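Local coordinates for phosphocarrier protein HPr (Mycoplasma capricolum, PDB 1PCH) that carries phosphoryl groups as the general, non-sugar-specific component of the phosphoenolpyruvate-dependent system that phosphorylates sugars while bringing them across the cell membrane, at residues A[32-37]-A[41-46]; A[11-16]-A[83-88]. One frame throughout, in Å; residues are numbered along the deposited sequence.

Contact 1: A[32-37]-A[41-46]. With SO4 (sulfate ion), chain B.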
ATOM      1  N   ILE A  32      -7.950  -4.296   3.228  1.00 18.60           N
ATOM      2  CA  ILE A  32      -6.557  -3.958   3.096  1.00 12.92           C
ATOM      3  C   ILE A  32      -6.317  -2.503   3.476  1.00 15.10           C
ATOM      4  O   ILE A  32      -6.721  -1.539   2.877  1.00 17.48           O
ATOM      5  CB  ILE A  32      -6.006  -4.266   1.713  1.00 14.45           C
ATOM      6  CG1 ILE A  32      -6.272  -5.710   1.271  1.00 18.66           C
ATOM      7  CG2 ILE A  32      -4.517  -3.963   1.673  1.00 23.77           C
ATOM      8  CD1 ILE A  32      -6.082  -5.898  -0.233  1.00 24.90           C
ATOM      9  N   THR A  33      -5.658  -2.411   4.660  1.00 15.42           N
ATOM     10  CA  THR A  33      -5.388  -1.107   5.225  1.00 18.56           C
ATOM     11  C   THR A  33      -3.911  -0.765   5.129  1.00 14.81           C
ATOM     12  O   THR A  33      -3.016  -1.606   5.172  1.00 17.87           O
ATOM     13  CB  THR A  33      -5.867  -1.096   6.692  1.00 25.90           C
ATOM     14  OG1 THR A  33      -7.250  -1.465   6.665  1.00 31.32           O
ATOM     15  CG2 THR A  33      -5.760   0.295   7.292  1.00 27.90           C
ATOM     16  N   ILE A  34      -3.674   0.501   4.956  1.00 14.33           N
ATOM     17  CA  ILE A  34      -2.308   1.051   4.893  1.00 13.30           C
ATOM     18  C   ILE A  34      -2.209   2.014   6.091  1.00 17.21           C
ATOM     19  O   ILE A  34      -3.152   2.744   6.377  1.00 18.33           O
ATOM     20  CB  ILE A  34      -1.984   1.719   3.613  1.00 19.10           C
ATOM     21  CG1 ILE A  34      -0.559   2.342   3.564  1.00 21.83           C
ATOM     22  CG2 ILE A  34      -3.016   2.768   3.230  1.00 18.56           C
ATOM     23  CD1 ILE A  34      -0.175   2.711   2.132  1.00 29.43           C
ATOM     24  N   ILE A  35      -1.143   1.835   6.845  1.00 20.03           N
ATOM     25  CA  ILE A  35      -0.886   2.602   8.055  1.00 20.38           C
ATOM     26  C   ILE A  35       0.452   3.343   7.866  1.00 17.50           C
ATOM     27  O   ILE A  35       1.402   2.748   7.348  1.00 17.36           O
ATOM     28  CB  ILE A  35      -0.699   1.624   9.261  1.00 25.98           C
ATOM     29  CG1 ILE A  35      -1.934   0.779   9.523  1.00 25.41           C
ATOM     30  CG2 ILE A  35      -0.231   2.357  10.476  1.00 23.39           C
ATOM     31  CD1 ILE A  35      -1.686  -0.494  10.286  1.00 40.02           C
ATOM     32  N   ALA A  36       0.441   4.595   8.214  1.00 17.71           N
ATOM     33  CA  ALA A  36       1.533   5.519   8.146  1.00 17.72           C
ATOM     34  C   ALA A  36       1.360   6.629   9.213  1.00 21.14           C
ATOM     35  O   ALA A  36       0.357   7.312   9.279  1.00 20.28           O
ATOM     36  CB  ALA A  36       1.724   6.110   6.792  1.00 19.35           C
ATOM     37  N   ASN A  37       2.400   6.762  10.053  1.00 22.82           N
ATOM     38  CA  ASN A  37       2.346   7.793  11.099  1.00 25.14           C
ATOM     39  C   ASN A  37       1.098   7.526  11.928  1.00 22.69           C
ATOM     40  O   ASN A  37       0.889   6.391  12.372  1.00 25.66           O
ATOM     41  CB  ASN A  37       2.390   9.190  10.529  1.00 32.48           C
ATOM     42  CG  ASN A  37       3.346   9.392   9.383  1.00 35.11           C
ATOM     43  OD1 ASN A  37       2.974   9.834   8.277  1.00 42.28           O
ATOM     44  ND2 ASN A  37       4.615   9.079   9.588  1.00 33.52           N
ATOM     45  N   GLY A  41      -5.498   4.045   6.314  1.00 19.76           N
ATOM     46  CA  GLY A  41      -6.366   4.256   5.159  1.00 18.33           C
ATOM     47  C   GLY A  41      -6.712   2.932   4.471  1.00 20.84           C
ATOM     48  O   GLY A  41      -6.090   1.898   4.727  1.00 22.19           O
ATOM     49  N   ASN A  42      -7.722   2.998   3.635  1.00 20.44           N
ATOM     50  CA  ASN A  42      -8.163   1.826   2.852  1.00 18.99           C
ATOM     51  C   ASN A  42      -7.365   1.901   1.542  1.00 13.54           C
ATOM     52  O   ASN A  42      -7.442   2.862   0.793  1.00 15.07           O
ATOM     53  CB  ASN A  42      -9.653   1.844   2.698  1.00 22.73           C
ATOM     54  CG  ASN A  42     -10.211   0.783   1.789  1.00 24.35           C
ATOM     55  OD1 ASN A  42      -9.480  -0.006   1.221  1.00 18.42           O
ATOM     56  ND2 ASN A  42     -11.528   0.759   1.636  1.00 31.62           N
ATOM     57  N   LEU A  43      -6.582   0.852   1.319  1.00 13.76           N
ATOM     58  CA  LEU A  43      -5.678   0.806   0.192  1.00 12.79           C
ATOM     59  C   LEU A  43      -6.409   0.700  -1.135  1.00 12.25           C
ATOM     60  O   LEU A  43      -5.848   0.951  -2.201  1.00 13.23           O
ATOM     61  CB  LEU A  43      -4.615  -0.240   0.392  1.00 17.88           C
ATOM     62  CG  LEU A  43      -3.423  -0.258  -0.528  1.00 19.77           C
ATOM     63  CD1 LEU A  43      -2.568   0.942  -0.560  1.00 18.62           C
ATOM     64  CD2 LEU A  43      -2.694  -1.578  -0.491  1.00 21.46           C
ATOM     65  N   LYS A  44      -7.690   0.334  -1.018  1.00 16.38           N
ATOM     66  CA  LYS A  44      -8.520   0.203  -2.202  1.00 15.55           C
ATOM     67  C   LYS A  44      -8.993   1.544  -2.716  1.00 19.03           C
ATOM     68  O   LYS A  44      -9.494   1.658  -3.828  1.00 18.84           O
ATOM     69  CB  LYS A  44      -9.734  -0.712  -1.909  1.00 17.03           C
ATOM     70  CG  LYS A  44      -9.348  -2.123  -1.551  1.00 17.80           C
ATOM     71  CD  LYS A  44     -10.539  -2.947  -1.113  1.00 19.31           C
ATOM     72  CE  LYS A  44     -10.131  -4.419  -0.977  1.00 19.70           C
ATOM     73  NZ  LYS A  44     -11.324  -5.238  -0.565  1.00 25.48           N
ATOM     74  N   SER A  45      -8.856   2.567  -1.884  1.00 18.85           N
ATOM     75  CA  SER A  45      -9.271   3.914  -2.254  1.00 18.60           C
ATOM     76  C   SER A  45      -8.073   4.793  -2.618  1.00 18.02           C
ATOM     77  O   SER A  45      -7.254   5.129  -1.755  1.00 17.90           O
ATOM     78  CB  SER A  45     -10.020   4.569  -1.093  1.00 16.19           C
ATOM     79  OG  SER A  45     -10.132   5.969  -1.260  1.00 21.97           O
ATOM     80  N   ILE A  46      -8.022   5.234  -3.871  1.00 18.93           N
ATOM     81  CA  ILE A  46      -6.925   6.096  -4.283  1.00 18.18           C
ATOM     82  C   ILE A  46      -6.960   7.420  -3.532  1.00 17.72           C
ATOM     83  O   ILE A  46      -5.952   7.990  -3.190  1.00 20.07           O
ATOM     84  CB  ILE A  46      -6.901   6.379  -5.791  1.00 21.17           C
ATOM     85  CG1 ILE A  46      -5.763   7.389  -6.134  1.00 25.37           C
ATOM     86  CG2 ILE A  46      -8.213   6.976  -6.265  1.00 40.51           C
ATOM     87  CD1 ILE A  46      -5.274   7.175  -7.549  1.00 32.47           C
TER
HETATM   88  S   SO4 B  90     -11.618   5.774  -4.953  1.00 49.13           S
HETATM   89  O1  SO4 B  90     -12.506   6.153  -6.121  1.00 50.54           O
HETATM   90  O2  SO4 B  90     -10.509   4.898  -5.480  1.00 47.75           O
HETATM   91  O3  SO4 B  90     -11.108   6.984  -4.294  1.00 47.67           O
HETATM   92  O4  SO4 B  90     -12.445   4.946  -4.003  1.00 49.94           O
HETATM   93  O   HOH W   1      -9.960  -2.539   2.197  1.00 20.03           O

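Contact 2: A[11-16]-A[83-88]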
ATOM      1  N   VAL A  11       9.309  10.766  -4.530  1.00 34.90           N
ATOM      2  CA  VAL A  11       8.119  11.636  -4.553  1.00 33.55           C
ATOM      3  C   VAL A  11       7.087  11.113  -3.566  1.00 34.07           C
ATOM      4  O   VAL A  11       6.020  11.669  -3.340  1.00 50.38           O
ATOM      5  CB  VAL A  11       7.503  11.694  -5.972  1.00 36.17           C
ATOM      6  CG1 VAL A  11       6.340  12.684  -5.985  1.00 37.73           C
ATOM      7  CG2 VAL A  11       8.561  12.154  -6.988  1.00 37.59           C
ATOM      8  N   GLY A  12       7.401   9.944  -2.951  1.00 24.92           N
ATOM      9  CA  GLY A  12       6.462   9.396  -2.014  1.00 20.25           C
ATOM     10  C   GLY A  12       5.431   8.496  -2.720  1.00 19.34           C
ATOM     11  O   GLY A  12       5.670   7.984  -3.779  1.00 25.59           O
ATOM     12  N   LEU A  13       4.314   8.358  -2.053  1.00 21.70           N
ATOM     13  CA  LEU A  13       3.222   7.516  -2.524  1.00 20.15           C
ATOM     14  C   LEU A  13       2.269   8.441  -3.297  1.00 18.01           C
ATOM     15  O   LEU A  13       1.412   9.079  -2.711  1.00 20.69           O
ATOM     16  CB  LEU A  13       2.545   6.790  -1.392  1.00 18.36           C
ATOM     17  CG  LEU A  13       2.027   5.380  -1.760  1.00 20.52           C
ATOM     18  CD1 LEU A  13       1.326   4.730  -0.593  1.00 22.73           C
ATOM     19  CD2 LEU A  13       1.084   5.536  -2.940  1.00 21.72           C
ATOM     20  N   HIS A  14       2.664   8.614  -4.557  1.00 18.49           N
ATOM     21  CA  HIS A  14       2.027   9.545  -5.438  1.00 19.36           C
ATOM     22  C   HIS A  14       1.065   8.850  -6.391  1.00 23.02           C
ATOM     23  O   HIS A  14       0.746   7.677  -6.224  1.00 18.59           O
ATOM     24  CB  HIS A  14       3.075  10.347  -6.201  1.00 18.83           C
ATOM     25  CG  HIS A  14       4.045   9.508  -6.947  1.00 20.79           C
ATOM     26  ND1 HIS A  14       3.968   9.349  -8.332  1.00 24.49           N
ATOM     27  CD2 HIS A  14       5.134   8.806  -6.540  1.00 26.14           C
ATOM     28  CE1 HIS A  14       4.974   8.615  -8.736  1.00 24.09           C
ATOM     29  NE2 HIS A  14       5.684   8.241  -7.669  1.00 28.26           N
ATOM     30  N   ALA A  15       0.449   9.645  -7.272  1.00 18.58           N
ATOM     31  CA  ALA A  15      -0.627   9.153  -8.074  1.00 17.71           C
ATOM     32  C   ALA A  15      -0.400   7.860  -8.777  1.00 14.17           C
ATOM     33  O   ALA A  15      -1.327   7.000  -8.735  1.00 17.82           O
ATOM     34  CB  ALA A  15      -1.203  10.226  -8.989  1.00 21.44           C
ATOM     35  N   ARG A  16       0.684   7.696  -9.481  1.00 16.89           N
ATOM     36  CA  ARG A  16       0.907   6.467 -10.283  1.00 19.51           C
ATOM     37  C   ARG A  16       0.852   5.236  -9.432  1.00 21.95           C
ATOM     38  O   ARG A  16       0.093   4.273  -9.650  1.00 16.22           O
ATOM     39  CB  ARG A  16       2.230   6.620 -11.012  1.00 23.49           C
ATOM     40  CG  ARG A  16       2.348   5.773 -12.279  1.00 29.46           C
ATOM     41  CD  ARG A  16       3.777   5.810 -12.809  1.00 32.93           C
ATOM     42  N   THR A  83       6.505  -1.106  -8.708  1.00 24.06           N
ATOM     43  CA  THR A  83       6.329   0.315  -9.070  1.00 25.23           C
ATOM     44  C   THR A  83       7.525   1.107  -8.516  1.00 22.93           C
ATOM     45  O   THR A  83       7.615   2.318  -8.632  1.00 27.41           O
ATOM     46  CB  THR A  83       4.995   0.847  -8.618  1.00 26.76           C
ATOM     47  OG1 THR A  83       4.797   0.639  -7.215  1.00 28.21           O
ATOM     48  CG2 THR A  83       3.827   0.240  -9.365  1.00 18.50           C
ATOM     49  N   ALA A  84       8.483   0.395  -7.946  1.00 23.64           N
ATOM     50  CA  ALA A  84       9.673   1.070  -7.391  1.00 25.74           C
ATOM     51  C   ALA A  84       9.326   1.929  -6.208  1.00 25.43           C
ATOM     52  O   ALA A  84       9.987   2.919  -5.865  1.00 30.07           O
ATOM     53  CB  ALA A  84      10.386   1.858  -8.494  1.00 25.95           C
ATOM     54  N   LEU A  85       8.228   1.607  -5.496  1.00 20.34           N
ATOM     55  CA  LEU A  85       7.884   2.447  -4.342  1.00 17.34           C
ATOM     56  C   LEU A  85       8.770   2.117  -3.142  1.00 22.16           C
ATOM     57  O   LEU A  85       8.978   2.876  -2.208  1.00 24.38           O
ATOM     58  CB  LEU A  85       6.428   2.140  -3.964  1.00 16.90           C
ATOM     59  CG  LEU A  85       5.766   3.105  -2.994  1.00 21.89           C
ATOM     60  CD1 LEU A  85       5.661   4.513  -3.583  1.00 21.07           C
ATOM     61  CD2 LEU A  85       4.284   2.602  -2.756  1.00 27.88           C
ATOM     62  N   ILE A  86       9.169   0.858  -3.105  1.00 19.03           N
ATOM     63  CA  ILE A  86       9.947   0.290  -2.060  1.00 18.52           C
ATOM     64  C   ILE A  86      11.060  -0.531  -2.723  1.00 23.95           C
ATOM     65  O   ILE A  86      10.979  -0.739  -3.942  1.00 21.68           O
ATOM     66  CB  ILE A  86       9.154  -0.585  -1.063  1.00 21.54           C
ATOM     67  CG1 ILE A  86       8.747  -1.966  -1.595  1.00 22.81           C
ATOM     68  CG2 ILE A  86       7.939   0.181  -0.571  1.00 22.94           C
ATOM     69  CD1 ILE A  86       8.126  -2.859  -0.559  1.00 21.60           C
ATOM     70  N   GLN A  87      11.996  -0.944  -1.919  1.00 25.71           N
ATOM     71  CA  GLN A  87      13.090  -1.786  -2.438  1.00 31.92           C
ATOM     72  C   GLN A  87      12.771  -3.232  -2.261  1.00 30.99           C
ATOM     73  O   GLN A  87      12.174  -3.698  -1.281  1.00 30.67           O
ATOM     74  CB  GLN A  87      14.392  -1.321  -1.832  1.00 36.13           C
ATOM     75  CG  GLN A  87      14.705   0.133  -2.333  1.00 44.43           C
ATOM     76  CD  GLN A  87      16.191   0.407  -2.172  1.00 50.10           C
ATOM     77  OE1 GLN A  87      16.781   1.147  -2.950  1.00 59.94           O
ATOM     78  NE2 GLN A  87      16.759  -0.236  -1.168  1.00 55.05           N
ATOM     79  N   GLY A  88      13.086  -4.044  -3.291  1.00 35.12           N
ATOM     80  CA  GLY A  88      12.739  -5.471  -3.084  1.00 38.59           C
ATOM     81  C   GLY A  88      13.842  -6.147  -2.252  1.00 40.98           C
ATOM     82  O   GLY A  88      14.854  -5.474  -1.974  1.00 38.54           O
ATOM     83  OXT GLY A  88      13.672  -7.338  -1.928  1.00 30.75           O
TER

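Contact 1: A[32-37]-A[41-46]
Ile34 and Gly41 exchange two backbone hydrogen bonds, Ile34 N to Gly41 O at 2.8 Å and Gly41 N to Ile34 O at 2.7 Å, and Thr33 faces Asn42 as the neighbouring non-hydrogen-bonded pair. Leu43 N, already past the strand, adds a nearly straight third bond to Ile32 O (2.9 Å, 171° at the hydrogen). The tight part lies on the helix side of the sheet. With CG anti to its backbone N (chi1 -168°), Leu43 brings its two methyls to different partners: CD2 slants against CG2 of Ile32 at 3.7 Å, while CD1 meets CD1 of Ile34, whose chain runs across it at about a right angle. Val49 and Met52 of helix 46-52 and Ala25 of helix 15-25 close around this cluster.

The side of Thr33 and Asn42 is partly open to solvent and holds one bridging water. Asn42 OD1 takes Lys44 N from above its carbonyl plane (2.9 Å), making an Asx turn, and also accepts from the water that receives Ile32 N; two bonds thus hold the amide oxygen. Lys44 extends past Ile32, and its NZ bonds to Phe28 O and Ser30 O. Ser45, which closes the type I turn begun at Asn42, caps the next helix through Asn48 N, and a sulfate, probably from the crystallisation liquor, accepts Ile46 N at 3.0 Å. The whole is an antiparallel beta hairpin at one edge of the HPr sheet, running through an Asx turn into a capped helix start.

Contact 2: A[11-16]-A[83-88]
The active-site loop of HPr, which carries His14, the residue that becomes the pros-phosphohistidine intermediate, at the N-cap of helix 15-25, is met here by the C-terminal tail just after helix 69-82. Leu13 and Leu85 make the main touch: CG of Leu13 sits 3.7 Å from CD2 of Leu85, the two chains slanting past one another. In Leu85, chi1 of -167° swings CG to the side of the carbonyl carbon, and the two methyls divide the work; CD1 comes to 3.5 Å from Gly12 O and to 4.0 Å from Leu13 CA, resting on the backbone where CD2 rests on the side chain. No hydrogen bond crosses between 11-16 and 83-88, and the small interface, 126 Å² over both sides, is buried and made by van der Waals contact.

Leu13 is the centre of an inverse gamma turn, with a weak bond of 3.2 Å from His14 N to Gly12 O. The His14 ring, its CG between the backbone N and the carbonyl carbon (chi1 55°), turns an edge to Gly12 C, and NE2 is hydrogen-bonded to Asp9 OD2, which probably helps to fix the ring's rotation. Leu85 also leans on Leu21 of helix 15-25 and Met80 of helix 69-82, tying the tail to both helices. Ala84 ends helix 69-82 in a Schellman motif with positive phi, and the chain turns there before Leu85 packs against the HPr active-site loop.

How the contacts relate
The centres of contacts 1 and 2 lie about 14 Å apart, on opposite sides of the chain's centre. Contact 2 joins residues near the two ends of the chain, and the hairpin of contact 1 is nested within the long loop it closes; helix 15-25, which starts in segment 11-16, leads on to strand 31-36. The two meet through the core, where Ile34 CD1 packs on Leu13 CD1 at 3.7 Å, and more loosely where Ile46 nears Ala15. Val49 of helix 46-52 touches both Ile34 and Leu13. Edge hairpin and active-site loop therefore share one hydrophobic interior, with the Ile34 side chain about 12 Å from that of His14.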